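Local coordinates for DUF3209 family protein (PDB 2EHW) that is of unknown function, a mainly helical protein of the DUF3209 family whose long C-terminal helix includes a predicted coiled coil, at residues 37-45 and 56-64. Sequence-based numbering, arbitrary orientation.
Sequences QRPELKRLA and ALREALLHL
A56 presses its methyl against the backbone of L44, CB of A56 lying 3.5 Å from CA of L44, and so small a side chain at this point is consistent with the close approach of two successive helices of an all-helical fold. The axes of 39-45 and 56-64 run roughly antiparallel at 151°, 8.5 Å apart at closest approach. L44 carries the tight apolar side: with CG anti to the backbone N (chi1 180°), its methyls reach L57 and A60, CD2 of L44 lying 4.2 Å from CD1 of L57. Beyond them, L44 also touches A8 of helix 4-16, and L57 touches V84 of helix 75-115.

E40 is the knob that fills the hole among A56, E59, A60 and H63. Its chain bends at chi2, and OE2 of E40 accepts both NE and NH2 of R38, the NE bond measuring 2.7 Å. R38, buried and also salt-bridged through NH1 to E5, lays its guanidinium flat over the H63 ring, centres 3.5 Å apart and planes 10° from parallel, while its CD makes a CH-pi contact with the same ring face.

The solvent side is looser and ionic. There the exposed R43 crosses E59 nearly at a right angle and grips it side-on, the syn lone pair of OE1 of E59 taking NE of R43 at 2.8 Å. NH1 of R43 shares that oxygen and adds only a weak bond to OE2.

The chemistry thus implies that buried charge is probably tolerated because it is paired: R38 is matched with the carboxylates of E40 and E5, which would probably offset the cost of burying its guanidinium, whatever the charge of H63.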
loop_
_atom_site.group_PDB
_atom_site.type_symbol
_atom_site.label_atom_id
_atom_site.label_comp_id
_atom_site.label_asym_id
_atom_site.label_seq_id
_atom_site.Cartn_x
_atom_site.Cartn_y
_atom_site.Cartn_z
ATOM N N GLN A 37 -2.340 16.853 9.345
ATOM C CA GLN A 37 -3.170 17.358 8.261
ATOM C C GLN A 37 -3.635 16.249 7.327
ATOM O O GLN A 37 -4.576 16.448 6.550
ATOM C CB GLN A 37 -2.407 18.418 7.459
ATOM C CG GLN A 37 -2.199 19.757 8.174
ATOM C CD GLN A 37 -3.504 20.510 8.409
ATOM O OE1 GLN A 37 -4.350 20.605 7.515
ATOM N NE2 GLN A 37 -3.666 21.062 9.609
ATOM N N ARG A 38 -2.991 15.082 7.405
ATOM C CA ARG A 38 -3.365 13.959 6.542
ATOM C C ARG A 38 -3.528 12.609 7.255
ATOM O O ARG A 38 -2.583 11.820 7.352
ATOM C CB ARG A 38 -2.353 13.840 5.402
ATOM C CG ARG A 38 -2.252 15.113 4.578
ATOM C CD ARG A 38 -1.495 14.870 3.306
ATOM N NE ARG A 38 -2.125 13.812 2.517
ATOM C CZ ARG A 38 -1.570 13.270 1.439
ATOM N NH1 ARG A 38 -0.379 13.698 1.032
ATOM N NH2 ARG A 38 -2.196 12.304 0.775
ATOM N N PRO A 39 -4.751 12.317 7.723
ATOM C CA PRO A 39 -5.111 11.087 8.436
ATOM C C PRO A 39 -4.950 9.820 7.602
ATOM O O PRO A 39 -4.660 8.752 8.133
ATOM C CB PRO A 39 -6.578 11.314 8.813
ATOM C CG PRO A 39 -6.802 12.803 8.638
ATOM C CD PRO A 39 -5.950 13.134 7.460
ATOM N N GLU A 40 -5.155 9.941 6.295
ATOM C CA GLU A 40 -5.057 8.784 5.422
ATOM C C GLU A 40 -3.630 8.236 5.410
ATOM O O GLU A 40 -3.426 7.027 5.322
ATOM C CB GLU A 40 -5.507 9.133 3.995
ATOM C CG GLU A 40 -4.524 9.974 3.215
ATOM C CD GLU A 40 -4.675 11.452 3.467
ATOM O OE1 GLU A 40 -5.181 11.832 4.541
ATOM O OE2 GLU A 40 -4.276 12.237 2.583
ATOM N N LEU A 41 -2.646 9.126 5.511
ATOM C CA LEU A 41 -1.254 8.699 5.519
ATOM C C LEU A 41 -1.013 7.845 6.752
ATOM O O LEU A 41 -0.304 6.838 6.694
ATOM C CB LEU A 41 -0.323 9.916 5.507
ATOM C CG LEU A 41 -0.290 10.717 4.199
ATOM C CD1 LEU A 41 0.507 12.004 4.382
ATOM C CD2 LEU A 41 0.324 9.859 3.092
ATOM N N LYS A 42 -1.617 8.234 7.869
ATOM C CA LYS A 42 -1.466 7.470 9.100
ATOM C C LYS A 42 -2.124 6.112 8.941
ATOM O O LYS A 42 -1.557 5.092 9.320
ATOM C CB LYS A 42 -2.099 8.197 10.291
ATOM C CG LYS A 42 -2.035 7.365 11.572
ATOM C CD LYS A 42 -2.540 8.108 12.800
ATOM C CE LYS A 42 -2.340 7.252 14.044
ATOM N NZ LYS A 42 -2.805 7.927 15.283
ATOM N N ARG A 43 -3.333 6.103 8.392
ATOM C CA ARG A 43 -4.047 4.847 8.180
ATOM C C ARG A 43 -3.269 3.945 7.223
ATOM O O ARG A 43 -3.276 2.725 7.376
ATOM C CB ARG A 43 -5.438 5.101 7.597
ATOM C CG ARG A 43 -6.479 5.572 8.602
ATOM C CD ARG A 43 -7.872 5.536 7.976
ATOM N NE ARG A 43 -8.095 6.633 7.032
ATOM C CZ ARG A 43 -8.275 7.899 7.394
ATOM N NH1 ARG A 43 -8.476 8.838 6.476
ATOM N NH2 ARG A 43 -8.257 8.229 8.683
ATOM N N LEU A 44 -2.617 4.553 6.234
ATOM C CA LEU A 44 -1.833 3.810 5.249
ATOM C C LEU A 44 -0.607 3.143 5.891
ATOM O O LEU A 44 -0.397 1.940 5.743
ATOM C CB LEU A 44 -1.384 4.755 4.117
ATOM C CG LEU A 44 -0.541 4.192 2.962
ATOM C CD1 LEU A 44 -1.202 2.954 2.384
ATOM C CD2 LEU A 44 -0.364 5.259 1.887
ATOM N N ALA A 45 0.189 3.927 6.616
ATOM C CA ALA A 45 1.385 3.397 7.262
ATOM C C ALA A 45 1.105 2.278 8.263
ATOM O O ALA A 45 1.939 1.397 8.454
ATOM C CB ALA A 45 2.159 4.527 7.951
ATOM N N ALA A 56 -6.572 2.659 2.113
ATOM C CA ALA A 56 -5.857 3.856 2.537
ATOM C C ALA A 56 -5.090 4.487 1.374
ATOM O O ALA A 56 -4.969 5.715 1.288
ATOM C CB ALA A 56 -4.898 3.531 3.673
ATOM N N LEU A 57 -4.576 3.650 0.476
ATOM C CA LEU A 57 -3.820 4.164 -0.665
ATOM C C LEU A 57 -4.734 4.944 -1.608
ATOM O O LEU A 57 -4.344 5.989 -2.127
ATOM C CB LEU A 57 -3.136 3.020 -1.418
ATOM C CG LEU A 57 -2.211 3.426 -2.579
ATOM C CD1 LEU A 57 -1.255 4.533 -2.136
ATOM C CD2 LEU A 57 -1.426 2.212 -3.052
ATOM N N ARG A 58 -5.946 4.433 -1.821
ATOM C CA ARG A 58 -6.907 5.106 -2.692
ATOM C C ARG A 58 -7.224 6.485 -2.128
ATOM O O ARG A 58 -7.373 7.458 -2.876
ATOM C CB ARG A 58 -8.185 4.268 -2.841
ATOM C CG ARG A 58 -8.156 3.358 -4.075
ATOM C CD ARG A 58 -9.482 2.639 -4.317
ATOM N NE ARG A 58 -9.515 1.319 -3.699
ATOM C CZ ARG A 58 -10.192 1.017 -2.599
ATOM N NH1 ARG A 58 -10.917 1.939 -1.972
ATOM N NH2 ARG A 58 -10.142 -0.216 -2.123
ATOM N N GLU A 59 -7.306 6.565 -0.804
ATOM C CA GLU A 59 -7.567 7.837 -0.137
ATOM C C GLU A 59 -6.432 8.803 -0.452
ATOM O O GLU A 59 -6.661 9.956 -0.816
ATOM C CB GLU A 59 -7.650 7.654 1.382
ATOM C CG GLU A 59 -9.005 7.215 1.921
ATOM C CD GLU A 59 -9.176 7.543 3.406
ATOM O OE1 GLU A 59 -8.666 6.788 4.266
ATOM O OE2 GLU A 59 -9.809 8.578 3.709
ATOM N N ALA A 60 -5.200 8.322 -0.318
ATOM C CA ALA A 60 -4.032 9.153 -0.576
ATOM C C ALA A 60 -3.973 9.618 -2.026
ATOM O O ALA A 60 -3.511 10.728 -2.305
ATOM C CB ALA A 60 -2.762 8.398 -0.210
ATOM N N LEU A 61 -4.443 8.785 -2.951
ATOM C CA LEU A 61 -4.424 9.165 -4.358
ATOM C C LEU A 61 -5.414 10.304 -4.611
ATOM O O LEU A 61 -5.188 11.146 -5.473
ATOM C CB LEU A 61 -4.732 7.955 -5.258
ATOM C CG LEU A 61 -3.547 6.999 -5.511
ATOM C CD1 LEU A 61 -4.007 5.726 -6.220
ATOM C CD2 LEU A 61 -2.482 7.723 -6.343
ATOM N N LEU A 62 -6.501 10.346 -3.849
ATOM C CA LEU A 62 -7.464 11.420 -4.022
ATOM C C LEU A 62 -6.776 12.731 -3.665
ATOM O O LEU A 62 -6.816 13.694 -4.431
ATOM C CB LEU A 62 -8.690 11.217 -3.124
ATOM C CG LEU A 62 -9.775 12.303 -3.226
ATOM C CD1 LEU A 62 -10.206 12.479 -4.672
ATOM C CD2 LEU A 62 -10.973 11.920 -2.386
ATOM N N HIS A 63 -6.125 12.759 -2.508
ATOM C CA HIS A 63 -5.438 13.969 -2.063
ATOM C C HIS A 63 -4.401 14.412 -3.088
ATOM O O HIS A 63 -4.339 15.576 -3.468
ATOM C CB HIS A 63 -4.764 13.724 -0.710
ATOM C CG HIS A 63 -4.120 14.944 -0.127
ATOM N ND1 HIS A 63 -2.909 15.434 -0.569
ATOM C CD2 HIS A 63 -4.534 15.789 0.850
ATOM C CE1 HIS A 63 -2.602 16.524 0.110
ATOM N NE2 HIS A 63 -3.572 16.762 0.977
ATOM N N LEU A 64 -3.596 13.464 -3.546
ATOM C CA LEU A 64 -2.564 13.744 -4.524
ATOM C C LEU A 64 -3.194 14.250 -5.820
ATOM O O LEU A 64 -2.684 15.171 -6.459
ATOM C CB LEU A 64 -1.760 12.479 -4.781
ATOM C CG LEU A 64 -0.434 12.582 -5.519
ATOM C CD1 LEU A 64 0.463 13.621 -4.862
ATOM C CD2 LEU A 64 0.227 11.202 -5.493
#